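Local structure of exodeoxyribonuclease III (Archaeoglobus fulgidus, 2VOA) at residues Y117-Y128 and H169-I179. The protein probably cleaves DNA at abasic sites as an AP endonuclease of the exonuclease III family, using magnesium or manganese ions. The protein carries 1 engineered substitution. Sequence-based numbering, arbitrary orientation.
Sequences YQYKLQWLERLY and HEDARRAYKKI
At the N-cap of helix 170-180 the edge of the H169 ring meets Y117 OH; H169 ND1 lies 2.7 Å away, and either atom could donate the hydrogen bond. Y117 OH also accepts a bent bond from A172 N (3.1 Å, N-H...O angle 136°), which pins the tyrosine tip. D171 lays its CB against L121 CD1, while a water bridges D171 OD2 to Q118 NE2. A172 CB touches Y117 OH, and A175 CB packs on L124 CB at 3.8 Å. Over these segments the helix axes run at 10° to each other and come within 9.0 Å. L124 is a knob in the hole formed by A172, A175, Y176 and I179. In this DNase I-like fold the pair packs against the sheet containing strands 141-144 and 218-222; Y176 touches A219 and L221 there and turns a ring edge to L124 CD2. K178, its CG anti to the backbone N (chi1 -180°), extends across the Y128 face. K178 CE sits over the ring centre in a CH-pi contact, 3.5 Å from the centroid; NZ adds a cation-pi contact and a 2.9 Å salt bridge to the syn lone pair of E125 OE2. E125 OE1 is hydrogen-bonded to H129 NE2. A methionine here would probably leave E125 OE2 without its salt bridge and take the positive charge from over the Y128 ring. I179 CD1 touches L124 O, L124 CD2 and, at 3.9 Å, L127 CD2; I179 and L127 both touch W143.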
# COMPACT_ATOMS: atom_id res chain seq x y z
N TYR A 117 6.85 22.24 -21.45
CA TYR A 117 7.83 21.79 -22.47
C TYR A 117 8.87 22.87 -22.73
O TYR A 117 10.05 22.58 -22.79
CB TYR A 117 7.18 21.32 -23.76
CG TYR A 117 8.17 20.66 -24.72
CD1 TYR A 117 8.81 19.46 -24.36
CD2 TYR A 117 8.44 21.22 -25.97
CE1 TYR A 117 9.72 18.83 -25.23
CE2 TYR A 117 9.36 20.60 -26.86
CZ TYR A 117 9.97 19.42 -26.48
OH TYR A 117 10.86 18.82 -27.33
N GLN A 118 8.43 24.13 -22.81
CA GLN A 118 9.39 25.23 -22.99
C GLN A 118 10.31 25.30 -21.77
O GLN A 118 11.52 25.54 -21.89
CB GLN A 118 8.67 26.56 -23.21
CG GLN A 118 7.90 26.60 -24.56
CD GLN A 118 8.79 26.22 -25.73
OE1 GLN A 118 9.86 26.80 -25.93
NE2 GLN A 118 8.37 25.21 -26.50
N TYR A 119 9.74 25.07 -20.59
CA TYR A 119 10.56 25.05 -19.37
C TYR A 119 11.61 23.92 -19.40
O TYR A 119 12.78 24.14 -19.03
CB TYR A 119 9.68 24.97 -18.10
CG TYR A 119 10.53 25.16 -16.86
CD1 TYR A 119 11.02 26.44 -16.54
CD2 TYR A 119 10.89 24.09 -16.08
CE1 TYR A 119 11.83 26.63 -15.42
CE2 TYR A 119 11.70 24.26 -14.94
CZ TYR A 119 12.17 25.53 -14.64
OH TYR A 119 12.96 25.71 -13.55
N LYS A 120 11.23 22.75 -19.90
CA LYS A 120 12.16 21.63 -20.08
C LYS A 120 13.32 22.03 -21.02
O LYS A 120 14.50 21.78 -20.73
CB LYS A 120 11.42 20.41 -20.66
CG LYS A 120 12.34 19.19 -20.96
CD LYS A 120 11.49 18.08 -21.55
CE LYS A 120 12.27 16.79 -21.62
NZ LYS A 120 11.37 15.63 -21.91
N LEU A 121 12.99 22.65 -22.14
CA LEU A 121 14.02 23.07 -23.11
C LEU A 121 14.95 24.08 -22.47
O LEU A 121 16.17 23.98 -22.58
CB LEU A 121 13.41 23.60 -24.41
CG LEU A 121 12.54 22.60 -25.21
CD1 LEU A 121 11.92 23.28 -26.46
CD2 LEU A 121 13.34 21.33 -25.56
N GLN A 122 14.37 25.05 -21.78
CA GLN A 122 15.17 26.05 -21.08
C GLN A 122 16.08 25.40 -20.02
O GLN A 122 17.21 25.85 -19.83
CB GLN A 122 14.25 27.11 -20.48
CG GLN A 122 13.59 27.97 -21.56
CD GLN A 122 12.36 28.72 -21.06
OE1 GLN A 122 11.55 29.19 -21.86
NE2 GLN A 122 12.22 28.84 -19.75
N TRP A 123 15.59 24.36 -19.34
CA TRP A 123 16.33 23.66 -18.28
C TRP A 123 17.55 22.96 -18.87
O TRP A 123 18.66 23.07 -18.35
CB TRP A 123 15.45 22.61 -17.60
CG TRP A 123 15.75 22.38 -16.13
CD1 TRP A 123 15.22 23.08 -15.08
CD2 TRP A 123 16.63 21.40 -15.55
NE1 TRP A 123 15.71 22.60 -13.89
CE2 TRP A 123 16.57 21.56 -14.14
CE3 TRP A 123 17.47 20.39 -16.09
CZ2 TRP A 123 17.32 20.75 -13.25
CZ3 TRP A 123 18.20 19.58 -15.20
CH2 TRP A 123 18.12 19.77 -13.80
N LEU A 124 17.34 22.29 -20.01
CA LEU A 124 18.44 21.64 -20.73
C LEU A 124 19.48 22.66 -21.23
O LEU A 124 20.68 22.38 -21.19
CB LEU A 124 17.93 20.76 -21.87
CG LEU A 124 17.22 19.46 -21.42
CD1 LEU A 124 16.53 18.86 -22.63
CD2 LEU A 124 18.21 18.46 -20.74
N GLU A 125 19.04 23.84 -21.63
CA GLU A 125 19.99 24.89 -22.04
C GLU A 125 20.77 25.40 -20.81
O GLU A 125 21.99 25.60 -20.86
CB GLU A 125 19.25 26.04 -22.73
CG GLU A 125 20.11 27.29 -23.02
CD GLU A 125 21.13 27.10 -24.14
OE1 GLU A 125 21.87 28.08 -24.44
OE2 GLU A 125 21.19 25.99 -24.75
N ARG A 126 20.07 25.62 -19.71
CA ARG A 126 20.73 26.04 -18.48
C ARG A 126 21.72 24.98 -18.01
O ARG A 126 22.84 25.32 -17.61
CB ARG A 126 19.70 26.36 -17.39
CG ARG A 126 18.88 27.62 -17.69
CD ARG A 126 18.27 28.15 -16.40
NE ARG A 126 17.19 27.31 -15.89
CZ ARG A 126 16.90 27.19 -14.59
NH1 ARG A 126 17.63 27.84 -13.69
NH2 ARG A 126 15.90 26.43 -14.19
N LEU A 127 21.33 23.71 -18.13
CA LEU A 127 22.18 22.60 -17.68
C LEU A 127 23.44 22.56 -18.53
O LEU A 127 24.54 22.30 -18.02
CB LEU A 127 21.42 21.27 -17.77
CG LEU A 127 22.20 20.07 -17.26
CD1 LEU A 127 22.63 20.28 -15.82
CD2 LEU A 127 21.34 18.82 -17.36
N TYR A 128 23.30 22.80 -19.83
CA TYR A 128 24.47 22.91 -20.71
C TYR A 128 25.50 23.92 -20.18
O TYR A 128 26.67 23.59 -20.00
CB TYR A 128 24.02 23.32 -22.14
CG TYR A 128 25.19 23.61 -23.07
CD1 TYR A 128 25.64 24.92 -23.27
CD2 TYR A 128 25.86 22.56 -23.72
CE1 TYR A 128 26.72 25.18 -24.12
CE2 TYR A 128 26.95 22.81 -24.57
CZ TYR A 128 27.37 24.13 -24.75
OH TYR A 128 28.43 24.42 -25.58
N HIS A 169 10.75 14.18 -28.69
CA HIS A 169 10.60 15.28 -29.66
C HIS A 169 11.98 15.86 -30.00
O HIS A 169 12.88 15.88 -29.15
CB HIS A 169 9.64 16.35 -29.12
CG HIS A 169 9.39 17.49 -30.07
ND1 HIS A 169 9.98 18.73 -29.92
CD2 HIS A 169 8.60 17.57 -31.17
CE1 HIS A 169 9.57 19.53 -30.89
NE2 HIS A 169 8.74 18.85 -31.67
N GLU A 170 12.10 16.32 -31.25
CA GLU A 170 13.37 16.78 -31.79
C GLU A 170 14.03 17.88 -30.94
O GLU A 170 15.26 17.87 -30.79
CB GLU A 170 13.21 17.21 -33.26
CG GLU A 170 12.39 18.44 -33.44
CD GLU A 170 12.34 18.89 -34.88
OE1 GLU A 170 11.24 18.86 -35.45
OE2 GLU A 170 13.40 19.27 -35.42
N ASP A 171 13.25 18.81 -30.39
CA ASP A 171 13.86 19.93 -29.64
C ASP A 171 14.55 19.45 -28.36
O ASP A 171 15.67 19.87 -28.05
CB ASP A 171 12.84 21.05 -29.32
CG ASP A 171 12.31 21.76 -30.57
OD1 ASP A 171 12.97 21.71 -31.65
OD2 ASP A 171 11.22 22.38 -30.48
N ALA A 172 13.89 18.56 -27.63
CA ALA A 172 14.47 17.99 -26.42
C ALA A 172 15.70 17.13 -26.75
O ALA A 172 16.72 17.20 -26.04
CB ALA A 172 13.42 17.17 -25.66
N ARG A 173 15.57 16.29 -27.78
CA ARG A 173 16.70 15.44 -28.22
C ARG A 173 17.90 16.30 -28.57
O ARG A 173 19.01 16.01 -28.12
CB ARG A 173 16.31 14.56 -29.41
CG ARG A 173 15.30 13.46 -29.05
CD ARG A 173 14.85 12.70 -30.34
NE ARG A 173 15.88 11.86 -30.94
CZ ARG A 173 15.90 11.46 -32.21
NH1 ARG A 173 14.94 11.84 -33.06
NH2 ARG A 173 16.88 10.68 -32.64
N ARG A 174 17.69 17.36 -29.34
CA ARG A 174 18.79 18.24 -29.76
C ARG A 174 19.44 18.93 -28.54
O ARG A 174 20.67 19.04 -28.46
CB ARG A 174 18.28 19.29 -30.76
CG ARG A 174 19.35 20.32 -31.14
CD ARG A 174 18.88 21.38 -32.12
NE ARG A 174 20.04 22.16 -32.56
CZ ARG A 174 20.66 22.02 -33.73
NH1 ARG A 174 20.24 21.13 -34.63
NH2 ARG A 174 21.72 22.78 -34.00
N ALA A 175 18.62 19.41 -27.60
CA ALA A 175 19.13 20.11 -26.43
C ALA A 175 19.94 19.19 -25.53
O ALA A 175 20.97 19.58 -24.98
CB ALA A 175 17.99 20.77 -25.65
N TYR A 176 19.51 17.94 -25.43
CA TYR A 176 20.19 16.96 -24.60
C TYR A 176 21.52 16.60 -25.27
O TYR A 176 22.59 16.62 -24.64
CB TYR A 176 19.29 15.75 -24.44
CG TYR A 176 19.88 14.60 -23.68
CD1 TYR A 176 20.11 14.70 -22.31
CD2 TYR A 176 20.22 13.41 -24.33
CE1 TYR A 176 20.63 13.65 -21.59
CE2 TYR A 176 20.75 12.32 -23.60
CZ TYR A 176 20.96 12.45 -22.25
OH TYR A 176 21.48 11.41 -21.52
N LYS A 177 21.47 16.32 -26.57
CA LYS A 177 22.69 15.96 -27.31
C LYS A 177 23.72 17.09 -27.31
O LYS A 177 24.92 16.82 -27.31
CB LYS A 177 22.36 15.49 -28.71
CG LYS A 177 21.55 14.19 -28.72
CD LYS A 177 20.99 13.97 -30.12
CE LYS A 177 20.90 12.52 -30.44
NZ LYS A 177 21.29 12.27 -31.88
N LYS A 178 23.27 18.34 -27.26
CA LYS A 178 24.18 19.48 -27.15
C LYS A 178 25.06 19.36 -25.90
O LYS A 178 26.26 19.69 -25.93
CB LYS A 178 23.36 20.78 -27.12
CG LYS A 178 24.18 22.05 -27.00
CD LYS A 178 23.27 23.27 -26.87
CE LYS A 178 24.06 24.51 -26.52
NZ LYS A 178 23.33 25.78 -26.75
N ILE A 179 24.48 18.87 -24.81
CA ILE A 179 25.22 18.66 -23.56
C ILE A 179 26.20 17.50 -23.72
O ILE A 179 27.35 17.60 -23.32
CB ILE A 179 24.31 18.39 -22.36
CG1 ILE A 179 23.17 19.45 -22.27
CG2 ILE A 179 25.13 18.40 -21.06
CD1 ILE A 179 22.09 19.18 -21.15
O HOH W 1 9.50 23.79 -28.90
O HOH W 2 21.18 22.16 -24.01